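Local coordinates for DotU family type IV/VI secretion system protein (Acinetobacter baumannii, PDB 6Y4R), which forms the cytoplasmic domain of TssL, a key component of the type VI secretion system, and probably acts within its membrane-anchored assembly, at residues Q28-R31 against E32-D36; N39-E42 against Q43-K47; E106-E109 against Q110-R114; F125-C128 against L129-F133; L145-L148 against V149-V152. All coordinates share one frame; numbering follows the deposited sequence.

Contact 1: residues Q28-R31 against E32-D36; sequences QRFR and EKILD
The phenyl ring of Phe30 carries Ile34 over one face: CG1 of the isoleucine sits above the ring, and its terminal CD1 reaches the far end, 4.2 Å from Phe30 CZ. Ile18 of helix 9-19 and Trp85 of helix 79-85 also touch the Phe30 side chain, which is buried. The second flat group, the guanidinium of Arg31, is met by Leu35 CD1 from an oblique direction, 4.2 Å from Arg31 NH1. The arginine gets there because CG stands anti to the backbone N (chi1 -173°) and the chain then runs extended to NE, crossing the leucine obliquely one turn further on. Its NH2 is engaged outside the two segments, hydrogen-bonded to the carbonyl O of Ser88, which probably fixes how the guanidinium is turned. Beneath the side chains run four successive main-chain bonds, each spanning one turn: Glu32 N to Gln28 O, Lys33 N to Arg29 O at 3.0 Å, Ile34 N to Phe30 O, and Leu35 N to Arg31 O at 3.1 Å. The leucine CG lies near Arg31 O, beside the carbonyl that its own N-H uses. Glu32 and Lys33 bend outward at the exposed side, while Ile34 and Leu35 both rest on Leu90 of helix 90-95, and Ile34 also meets Leu14 of helix 9-19. Glu32 and Lys33 on the solvent side with Phe30 and Ile34 on the inner side make an amphipathic helix, here the first half of helix 27-47, packed against helices 9-19, 79-85 and 90-95 within the DotU fold.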
# COMPACT_ATOMS: atom_id res chain seq x y z
N GLN A 28 -2.57 2.18 -19.17
CA GLN A 28 -3.97 2.37 -18.78
C GLN A 28 -4.71 1.05 -18.58
O GLN A 28 -5.66 0.98 -17.80
CB GLN A 28 -4.71 3.24 -19.80
CG GLN A 28 -4.81 4.72 -19.44
CD GLN A 28 -5.54 4.98 -18.11
OE1 GLN A 28 -6.39 4.18 -17.68
NE2 GLN A 28 -5.24 6.12 -17.48
N ARG A 29 -4.32 0.00 -19.30
CA ARG A 29 -4.86 -1.31 -18.98
C ARG A 29 -4.36 -1.77 -17.61
O ARG A 29 -5.09 -2.39 -16.84
CB ARG A 29 -4.47 -2.32 -20.06
CG ARG A 29 -5.04 -3.70 -19.82
CD ARG A 29 -4.58 -4.76 -20.76
NE ARG A 29 -3.13 -4.78 -21.00
CZ ARG A 29 -2.54 -5.34 -22.06
NH1 ARG A 29 -3.27 -5.93 -22.97
NH2 ARG A 29 -1.23 -5.29 -22.17
N PHE A 30 -3.09 -1.46 -17.31
CA PHE A 30 -2.52 -1.74 -16.00
C PHE A 30 -3.30 -1.04 -14.89
O PHE A 30 -3.50 -1.60 -13.81
CB PHE A 30 -1.04 -1.31 -16.01
CG PHE A 30 -0.32 -1.56 -14.72
CD1 PHE A 30 0.08 -2.83 -14.36
CD2 PHE A 30 -0.07 -0.50 -13.84
CE1 PHE A 30 0.75 -3.05 -13.15
CE2 PHE A 30 0.59 -0.71 -12.65
CZ PHE A 30 1.00 -2.00 -12.29
N ARG A 31 -3.77 0.18 -15.14
CA ARG A 31 -4.44 0.93 -14.07
C ARG A 31 -5.83 0.36 -13.78
O ARG A 31 -6.25 0.31 -12.62
CB ARG A 31 -4.58 2.41 -14.45
CG ARG A 31 -5.12 3.32 -13.34
CD ARG A 31 -5.44 4.66 -13.94
NE ARG A 31 -5.71 5.69 -12.94
CZ ARG A 31 -6.89 6.28 -12.76
NH1 ARG A 31 -7.91 5.94 -13.52
NH2 ARG A 31 -7.02 7.22 -11.85
N GLU A 32 -6.57 -0.01 -14.83
CA GLU A 32 -7.87 -0.64 -14.65
C GLU A 32 -7.75 -2.03 -14.05
O GLU A 32 -8.68 -2.51 -13.41
CB GLU A 32 -8.62 -0.66 -16.00
CG GLU A 32 -9.78 -1.69 -16.19
CD GLU A 32 -10.81 -1.74 -15.05
OE1 GLU A 32 -11.06 -2.85 -14.53
OE2 GLU A 32 -11.37 -0.68 -14.66
N LYS A 33 -6.59 -2.69 -14.21
CA LYS A 33 -6.40 -3.97 -13.55
C LYS A 33 -6.26 -3.79 -12.04
O LYS A 33 -6.81 -4.59 -11.27
CB LYS A 33 -5.20 -4.69 -14.15
CG LYS A 33 -5.08 -6.14 -13.76
CD LYS A 33 -3.66 -6.65 -13.98
CE LYS A 33 -3.29 -6.60 -15.48
NZ LYS A 33 -1.99 -7.28 -15.81
N ILE A 34 -5.58 -2.71 -11.61
CA ILE A 34 -5.48 -2.36 -10.19
C ILE A 34 -6.85 -2.01 -9.61
O ILE A 34 -7.21 -2.45 -8.51
CB ILE A 34 -4.50 -1.18 -10.01
CG1 ILE A 34 -3.09 -1.52 -10.55
CG2 ILE A 34 -4.47 -0.71 -8.54
CD1 ILE A 34 -2.36 -2.60 -9.80
N LEU A 35 -7.63 -1.20 -10.34
CA LEU A 35 -8.95 -0.82 -9.83
C LEU A 35 -9.86 -2.02 -9.69
O LEU A 35 -10.62 -2.12 -8.71
CB LEU A 35 -9.60 0.23 -10.73
CG LEU A 35 -8.90 1.58 -10.88
CD1 LEU A 35 -9.51 2.39 -12.03
CD2 LEU A 35 -8.94 2.34 -9.56
N ASP A 36 -9.79 -2.97 -10.62
CA ASP A 36 -10.65 -4.14 -10.50
C ASP A 36 -10.14 -5.08 -9.41
O ASP A 36 -10.95 -5.77 -8.78
CB ASP A 36 -10.75 -4.87 -11.84
CG ASP A 36 -11.84 -5.94 -11.85
OD1 ASP A 36 -12.82 -5.81 -11.07
OD2 ASP A 36 -11.72 -6.91 -12.63

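Contact 2: residues N39-E42 against Q43-K47; sequences NRFE and QQAKK
Main-chain hydrogen bonds make the first group: Gln43 N binds Asn39 O, Gln44 N binds Arg40 O and Ala45 N binds Phe41 O, each at 2.9 Å, and Lys46 N binds Glu42 O at 2.7 Å. All four span one helical turn. The apolar group is a single pair: Ala45 CB sets against the ring of Phe41, 4.1 Å from CE2, meeting it obliquely. Phe41 has CG anti to the backbone N (chi1 157°), which lays the ring against the small methyl group of the next turn, and both residues are buried. Around them lie Leu7 of helix 4-7, which touches both, with Ala58 against Phe41 and Ile55 against Ala45 from helix 52-71. Aliphatic stems form the third group. CG of Glu42 meets CG of Lys46 at 4.1 Å, and the lysine CG also lies near the carbonyl O of Glu42. Gln44 CG lies beside Arg40 O. The charged ends do not join within the turn: Glu42 OE2 and Lys46 NZ stay 6.2 Å apart, too far for a salt bridge. Glu42 instead forms its salt bridge through OE1 with Lys59 NZ on helix 52-71, so its extended chain ties two helices together, while Arg40 NE makes a long, weak ion pair with Asp36 OD2. Arg40, Gln43 and Gln44 are exposed, whereas buried Phe41 and Ala45 seat the last turns of helix 27-47 against helices 4-7 and 52-71, an interhelical packing of the helical DotU domain.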
# COMPACT_ATOMS: atom_id res chain seq x y z
N ASN A 39 -11.57 -3.65 -6.13
CA ASN A 39 -12.98 -3.99 -5.92
C ASN A 39 -13.17 -5.48 -5.62
O ASN A 39 -13.98 -5.83 -4.76
CB ASN A 39 -13.81 -3.56 -7.13
CG ASN A 39 -13.82 -2.06 -7.33
OD1 ASN A 39 -13.65 -1.58 -8.46
ND2 ASN A 39 -13.87 -1.30 -6.23
N ARG A 40 -12.47 -6.36 -6.35
CA ARG A 40 -12.40 -7.77 -5.96
C ARG A 40 -12.01 -7.92 -4.50
O ARG A 40 -12.64 -8.67 -3.74
CB ARG A 40 -11.38 -8.53 -6.80
CG ARG A 40 -11.65 -8.54 -8.25
CD ARG A 40 -11.86 -9.92 -8.79
NE ARG A 40 -12.07 -9.84 -10.24
CZ ARG A 40 -12.70 -10.75 -10.96
NH1 ARG A 40 -13.22 -11.83 -10.38
NH2 ARG A 40 -12.83 -10.58 -12.27
N PHE A 41 -10.92 -7.26 -4.10
CA PHE A 41 -10.47 -7.31 -2.72
C PHE A 41 -11.53 -6.83 -1.76
O PHE A 41 -11.68 -7.39 -0.67
CB PHE A 41 -9.18 -6.49 -2.55
CG PHE A 41 -8.93 -6.01 -1.15
CD1 PHE A 41 -8.88 -4.67 -0.88
CD2 PHE A 41 -8.67 -6.89 -0.12
CE1 PHE A 41 -8.63 -4.21 0.41
CE2 PHE A 41 -8.42 -6.42 1.18
CZ PHE A 41 -8.39 -5.09 1.43
N GLU A 42 -12.31 -5.83 -2.14
CA GLU A 42 -13.28 -5.29 -1.21
C GLU A 42 -14.48 -6.22 -1.09
O GLU A 42 -14.80 -6.70 0.01
CB GLU A 42 -13.65 -3.88 -1.66
CG GLU A 42 -14.65 -3.12 -0.87
CD GLU A 42 -14.43 -1.64 -1.13
OE1 GLU A 42 -13.26 -1.28 -1.38
OE2 GLU A 42 -15.40 -0.85 -1.11
N GLN A 43 -15.10 -6.58 -2.23
CA GLN A 43 -16.16 -7.59 -2.25
C GLN A 43 -15.79 -8.85 -1.47
O GLN A 43 -16.62 -9.40 -0.74
CB GLN A 43 -16.48 -7.95 -3.71
CG GLN A 43 -16.79 -9.42 -3.96
CD GLN A 43 -16.71 -9.79 -5.43
OE1 GLN A 43 -16.12 -9.06 -6.24
NE2 GLN A 43 -17.31 -10.92 -5.77
N GLN A 44 -14.54 -9.33 -1.60
CA GLN A 44 -14.14 -10.54 -0.89
C GLN A 44 -13.90 -10.27 0.59
O GLN A 44 -14.24 -11.11 1.43
CB GLN A 44 -12.88 -11.14 -1.52
CG GLN A 44 -13.06 -11.73 -2.90
CD GLN A 44 -11.83 -12.48 -3.36
OE1 GLN A 44 -10.75 -12.33 -2.78
NE2 GLN A 44 -11.99 -13.33 -4.37
N ALA A 45 -13.30 -9.13 0.93
CA ALA A 45 -13.08 -8.81 2.33
C ALA A 45 -14.39 -8.50 3.05
O ALA A 45 -14.53 -8.82 4.24
CB ALA A 45 -12.10 -7.65 2.47
N LYS A 46 -15.35 -7.87 2.35
CA LYS A 46 -16.66 -7.62 2.94
C LYS A 46 -17.40 -8.92 3.22
O LYS A 46 -18.00 -9.05 4.29
CB LYS A 46 -17.51 -6.71 2.06
CG LYS A 46 -16.91 -5.37 1.69
CD LYS A 46 -18.05 -4.41 1.31
CE LYS A 46 -19.02 -5.05 0.30
NZ LYS A 46 -20.35 -4.32 0.36
N LYS A 47 -17.31 -9.93 2.33
CA LYS A 47 -18.00 -11.20 2.56
C LYS A 47 -17.36 -12.04 3.62
O LYS A 47 -18.02 -12.93 4.15
CB LYS A 47 -17.89 -12.20 1.43
CG LYS A 47 -18.86 -12.46 0.39
CD LYS A 47 -18.20 -12.45 -0.87
CE LYS A 47 -19.13 -13.24 -1.62
NZ LYS A 47 -18.64 -13.36 -2.97

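Contact 3: residues E106-E109 against Q110-R114; sequences EILE and QLRSR
Regular helical bonds join Gln110 N to Glu106 O, Leu111 N to Ile107 O, Arg112 N to Leu108 O at 2.9 Å and, longer, Ser113 N to Glu109 O at 3.3 Å. Above this backbone the charged pair one turn apart is Glu109 and Arg112, which lie alongside each other and point the same way. Glu109 bends at chi2 (-67°), turning its carboxylate toward the arginine, where OE1 makes a salt bridge with Arg112 NH1 at 3.3 Å. The bond is weak, bent to 134° at the hydrogen; the carboxylate and guanidinium planes are 48° apart. The stronger partner of Arg112 is Glu155 of helix 143-159, bound to NE, so the guanidinium bridges two helices as part of the packing of helix 100-114 into the DotU helical bundle. On the buried side Ile107 CG2 approaches Leu111 CD1 at 4.4 Å, and both press on Phe125 of helix 119-130; Leu108 joins them there and also touches Leu148. Leu108 CG further meets the stem of Arg112 at CD, 4.2 Å away. At the exposed flank, Gln110 CG packs against the carbonyl O of Glu106, and its OE1 lies 4.0 Å from Ile107 CG1.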
# COMPACT_ATOMS: atom_id res chain seq x y z
N GLU A 106 -0.04 8.36 10.36
CA GLU A 106 -1.08 8.63 11.36
C GLU A 106 -1.97 7.41 11.56
O GLU A 106 -2.25 7.00 12.69
CB GLU A 106 -1.91 9.83 10.92
CG GLU A 106 -1.06 11.03 10.62
CD GLU A 106 -1.82 12.35 10.74
OE1 GLU A 106 -1.19 13.39 11.04
OE2 GLU A 106 -3.05 12.37 10.48
N ILE A 107 -2.43 6.82 10.44
CA ILE A 107 -3.25 5.60 10.48
C ILE A 107 -2.45 4.44 11.09
O ILE A 107 -3.00 3.59 11.81
CB ILE A 107 -3.79 5.27 9.08
CG1 ILE A 107 -4.59 6.47 8.52
CG2 ILE A 107 -4.62 3.98 9.11
CD1 ILE A 107 -5.08 6.35 7.08
N LEU A 108 -1.16 4.39 10.80
CA LEU A 108 -0.36 3.31 11.36
C LEU A 108 -0.29 3.43 12.87
O LEU A 108 -0.42 2.42 13.58
CB LEU A 108 1.04 3.33 10.74
CG LEU A 108 2.09 2.37 11.30
CD1 LEU A 108 1.78 0.96 10.81
CD2 LEU A 108 3.47 2.79 10.87
N GLU A 109 -0.19 4.66 13.40
CA GLU A 109 -0.10 4.84 14.85
C GLU A 109 -1.43 4.50 15.53
O GLU A 109 -1.44 4.07 16.69
CB GLU A 109 0.30 6.27 15.20
CG GLU A 109 1.55 6.83 14.53
CD GLU A 109 2.84 6.16 14.96
OE1 GLU A 109 2.82 5.32 15.87
OE2 GLU A 109 3.90 6.44 14.36
N GLN A 110 -2.55 4.72 14.83
CA GLN A 110 -3.85 4.30 15.35
C GLN A 110 -3.95 2.79 15.45
O GLN A 110 -4.54 2.27 16.41
CB GLN A 110 -4.98 4.83 14.48
CG GLN A 110 -5.06 6.34 14.35
CD GLN A 110 -6.18 6.77 13.40
OE1 GLN A 110 -5.96 7.04 12.21
NE2 GLN A 110 -7.40 6.85 13.94
N LEU A 111 -3.38 2.05 14.46
CA LEU A 111 -3.48 0.59 14.44
C LEU A 111 -2.52 -0.07 15.40
O LEU A 111 -2.83 -1.13 15.96
CB LEU A 111 -3.24 0.02 13.05
CG LEU A 111 -3.97 0.59 11.87
CD1 LEU A 111 -3.35 0.03 10.53
CD2 LEU A 111 -5.43 0.24 12.10
N ARG A 112 -1.33 0.51 15.58
CA ARG A 112 -0.43 -0.01 16.60
C ARG A 112 -1.10 0.08 17.95
O ARG A 112 -1.01 -0.84 18.77
CB ARG A 112 0.89 0.79 16.60
CG ARG A 112 1.73 0.68 15.34
CD ARG A 112 2.96 1.60 15.37
NE ARG A 112 3.99 1.11 16.29
CZ ARG A 112 5.03 1.82 16.71
NH1 ARG A 112 5.21 3.06 16.30
NH2 ARG A 112 5.91 1.27 17.55
N SER A 113 -1.83 1.19 18.19
CA SER A 113 -2.53 1.40 19.45
C SER A 113 -3.67 0.40 19.65
O SER A 113 -3.96 0.01 20.78
CB SER A 113 -3.08 2.83 19.50
OG SER A 113 -4.27 2.93 18.75
N ARG A 114 -4.38 0.06 18.57
CA ARG A 114 -5.48 -0.88 18.69
C ARG A 114 -5.04 -2.33 18.71
O ARG A 114 -5.87 -3.20 18.99
CB ARG A 114 -6.51 -0.69 17.58
CG ARG A 114 -7.24 0.64 17.64
CD ARG A 114 -8.22 0.69 18.80
NE ARG A 114 -9.07 -0.49 18.89
CZ ARG A 114 -10.13 -0.75 18.13
NH1 ARG A 114 -10.47 0.08 17.13
NH2 ARG A 114 -10.83 -1.86 18.32

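Contact 4: residues F125-C128 against L129-F133; sequences FHYC and LLLGF
Phe133 N reaches back to Cys128 O at 3.1 Å, and with the Gly132 N to Leu129 O bond this ends the helix in a Schellman motif. Gly132 takes a positive phi (106°), a backbone shape that suits glycine, and is the C-prime residue. Two rings in the last helical turns are each covered on one face by a leucine. Leu130 CG lies over the His126 imidazole as a CH-pi contact, 4.2 Å from its centroid, and its CD1 comes to 3.6 Å from His126 CE1. Leu131 CG in turn covers Tyr127, 4.2 Å from the ring centroid and 14° off the normal, while CD1 lies 3.6 Å from Tyr127 CE2. With CG anti to the backbone N (His126 chi1 173°), and hence beside the carbonyl carbon, each ring is brought to the leucine one turn on. Leu130 CD1 also meets Tyr127 CD1, at 4.2 Å, so this methyl touches both rings. In the helical DotU fold this end of helix 119-130 is centrally placed: Phe133 stacks on Phe104, Tyr127 meets Phe12 edge-to-face and Cys128 touches Leu65. The helical bonds before the cap are Leu129 N to Phe125 O, Leu130 N to His126 O at 2.9 Å and Leu131 N to Tyr127 O.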
# COMPACT_ATOMS: atom_id res chain seq x y z
N PHE A 125 -0.22 -2.62 6.64
CA PHE A 125 0.62 -1.42 6.68
C PHE A 125 2.09 -1.76 6.88
O PHE A 125 2.95 -1.06 6.35
CB PHE A 125 0.17 -0.47 7.78
CG PHE A 125 -0.92 0.48 7.37
CD1 PHE A 125 -2.18 0.02 7.04
CD2 PHE A 125 -0.69 1.85 7.30
CE1 PHE A 125 -3.18 0.91 6.66
CE2 PHE A 125 -1.68 2.72 6.91
CZ PHE A 125 -2.92 2.25 6.60
N HIS A 126 2.39 -2.81 7.66
CA HIS A 126 3.77 -3.28 7.80
C HIS A 126 4.31 -3.82 6.48
O HIS A 126 5.45 -3.54 6.10
CB HIS A 126 3.84 -4.35 8.90
CG HIS A 126 5.17 -5.02 9.03
ND1 HIS A 126 5.38 -6.33 8.67
CD2 HIS A 126 6.35 -4.58 9.54
CE1 HIS A 126 6.64 -6.66 8.92
NE2 HIS A 126 7.25 -5.62 9.45
N TYR A 127 3.49 -4.60 5.77
CA TYR A 127 3.93 -5.20 4.51
C TYR A 127 4.14 -4.17 3.41
O TYR A 127 5.01 -4.35 2.55
CB TYR A 127 2.92 -6.27 4.08
CG TYR A 127 3.42 -7.17 3.00
CD1 TYR A 127 4.51 -7.99 3.21
CD2 TYR A 127 2.76 -7.26 1.79
CE1 TYR A 127 4.98 -8.83 2.21
CE2 TYR A 127 3.21 -8.11 0.78
CZ TYR A 127 4.32 -8.89 1.00
OH TYR A 127 4.78 -9.74 0.02
N CYS A 128 3.37 -3.09 3.40
CA CYS A 128 3.67 -1.99 2.49
C CYS A 128 5.00 -1.34 2.85
O CYS A 128 5.72 -0.86 1.97
CB CYS A 128 2.54 -0.97 2.54
SG CYS A 128 0.97 -1.63 1.91
N LEU A 129 5.34 -1.30 4.14
CA LEU A 129 6.64 -0.77 4.52
C LEU A 129 7.79 -1.69 4.08
O LEU A 129 8.81 -1.20 3.58
CB LEU A 129 6.69 -0.52 6.04
CG LEU A 129 5.78 0.61 6.55
CD1 LEU A 129 5.54 0.55 8.06
CD2 LEU A 129 6.36 1.97 6.18
N LEU A 130 7.63 -3.03 4.19
CA LEU A 130 8.68 -3.93 3.68
C LEU A 130 8.79 -3.93 2.16
O LEU A 130 9.88 -4.24 1.64
CB LEU A 130 8.50 -5.39 4.13
CG LEU A 130 8.31 -5.87 5.57
CD1 LEU A 130 7.84 -7.33 5.61
CD2 LEU A 130 9.63 -5.71 6.27
N LEU A 131 7.73 -3.57 1.42
CA LEU A 131 7.83 -3.47 -0.03
C LEU A 131 8.20 -2.07 -0.52
O LEU A 131 7.91 -1.73 -1.68
CB LEU A 131 6.54 -3.94 -0.71
CG LEU A 131 5.96 -5.32 -0.41
CD1 LEU A 131 4.68 -5.54 -1.27
CD2 LEU A 131 7.01 -6.42 -0.65
N GLY A 132 8.80 -1.25 0.33
CA GLY A 132 9.52 -0.07 -0.10
C GLY A 132 8.84 1.26 0.15
O GLY A 132 9.44 2.30 -0.15
N PHE A 133 7.65 1.26 0.72
CA PHE A 133 6.97 2.52 0.98
C PHE A 133 7.73 3.31 2.04
O PHE A 133 8.05 2.79 3.11
CB PHE A 133 5.53 2.28 1.43
CG PHE A 133 4.78 3.56 1.73
CD1 PHE A 133 4.04 4.20 0.74
CD2 PHE A 133 4.84 4.14 2.98
CE1 PHE A 133 3.36 5.39 1.01
CE2 PHE A 133 4.16 5.33 3.25
CZ PHE A 133 3.43 5.94 2.26

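Contact 5: residues L145-L148 against V149-V152; sequences LNHL and VARV
Leu148 and Val152 lie side by side and point the same way, with Leu148 CD1 3.5 Å from Val152 CG2. The leucine attains this with CG anti to the backbone N (chi1 160°), and both side chains rest against Arg112 of helix 100-114. Leu145 and Val149 form the other apolar pair, CG to CG2 at 4.2 Å, and both pack on Leu129 of helix 119-130. The third pair, His147 with Arg151, is placed doubtfully, because the start of the arginine chain is modelled too close to the carbonyl of His147. As modelled, the two flat groups stand almost perpendicular, 82° between the planes. The guanidinium turns its edge to the imidazole, with NH2 over one face and displaced toward the rim. The Arg151 chain runs extended from CG to NE, which carries the guanidinium across from the next turn and up to the ring. Ala150 CB approaches the same imidazole differently, at its edge and near its plane, 4.2 Å from His147 CD2. The backbone carries these pairs through Val149 N to Leu145 O and Ala150 N to Asn146 O, each at 2.9 Å, and Val152 N to Leu148 O at 3.1 Å. His147, Ala150 and Arg151 are exposed and Leu145 and Val152 buried, so that the apolar side chains form the surface by which helix 143-159 packs against helices 100-114 and 119-130.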
# COMPACT_ATOMS: atom_id res chain seq x y z
N LEU A 145 13.27 5.25 9.53
CA LEU A 145 12.20 4.44 8.96
C LEU A 145 12.49 2.95 9.11
O LEU A 145 11.57 2.17 9.40
CB LEU A 145 12.01 4.79 7.49
CG LEU A 145 11.02 3.89 6.74
CD1 LEU A 145 9.58 4.21 7.15
CD2 LEU A 145 11.22 4.05 5.25
N ASN A 146 13.74 2.53 9.00
CA ASN A 146 14.04 1.12 9.24
C ASN A 146 13.73 0.73 10.68
O ASN A 146 13.18 -0.35 10.93
CB ASN A 146 15.49 0.82 8.88
CG ASN A 146 15.74 0.82 7.39
OD1 ASN A 146 14.80 0.86 6.57
ND2 ASN A 146 17.01 0.82 7.02
N HIS A 147 14.07 1.59 11.64
CA HIS A 147 13.73 1.21 13.01
C HIS A 147 12.22 1.16 13.20
O HIS A 147 11.73 0.31 13.94
CB HIS A 147 14.44 2.10 14.03
CG HIS A 147 14.89 1.33 15.23
ND1 HIS A 147 15.67 1.86 16.23
CD2 HIS A 147 14.69 0.03 15.56
CE1 HIS A 147 15.92 0.91 17.13
NE2 HIS A 147 15.33 -0.21 16.75
N LEU A 148 11.47 2.03 12.53
CA LEU A 148 10.01 1.95 12.67
C LEU A 148 9.48 0.65 12.07
O LEU A 148 8.64 -0.02 12.68
CB LEU A 148 9.32 3.14 12.01
CG LEU A 148 7.85 2.96 11.65
CD1 LEU A 148 7.01 2.88 12.88
CD2 LEU A 148 7.42 4.15 10.85
N VAL A 149 10.00 0.26 10.91
CA VAL A 149 9.58 -1.00 10.29
C VAL A 149 9.94 -2.16 11.19
O VAL A 149 9.17 -3.12 11.33
CB VAL A 149 10.22 -1.14 8.90
CG1 VAL A 149 9.77 -2.45 8.25
CG2 VAL A 149 9.86 0.06 8.02
N ALA A 150 11.11 -2.09 11.84
CA ALA A 150 11.56 -3.20 12.67
C ALA A 150 10.62 -3.45 13.84
O ALA A 150 10.31 -4.60 14.15
CB ALA A 150 12.97 -2.91 13.17
N ARG A 151 10.16 -2.38 14.51
CA ARG A 151 9.35 -2.55 15.71
C ARG A 151 7.88 -2.77 15.45
O ARG A 151 7.22 -3.47 16.23
CB ARG A 151 9.47 -1.35 16.63
CG ARG A 151 10.70 -0.56 16.46
CD ARG A 151 10.64 0.69 17.22
NE ARG A 151 11.99 1.23 17.42
CZ ARG A 151 12.29 2.31 18.13
NH1 ARG A 151 11.35 2.95 18.76
NH2 ARG A 151 13.55 2.68 18.21
N VAL A 152 7.33 -2.18 14.39
CA VAL A 152 5.99 -2.59 14.02
C VAL A 152 5.99 -4.07 13.71
O VAL A 152 5.05 -4.80 14.06
CB VAL A 152 5.48 -1.75 12.84
CG1 VAL A 152 4.07 -2.15 12.46
CG2 VAL A 152 5.52 -0.29 13.18

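Overall arrangement
All five contacts are local, four within helices and contact 4 across a helix end, in a chain without strands, and they come in series along it. Contacts 1 and 2 share helix 27-47, with centres 16 Å apart, and do not touch beyond adjoining in sequence. Contacts 3, 4 and 5 lie on helices 100-114, 119-130 and 143-159, and touch one another, with centres 10 to 15 Å apart. Contact 4, about 7 Å from the centre of the chain, is the innermost. Contacts 1 and 5 are on opposite sides of that centre, 31 Å between their centres, as are 1 and 3. The domain is thus a compact helical body in which the three later helices pack together, with contacts 1 and 2 not touching them; the nearest atoms of contacts 2 and 4 are about 10 Å apart.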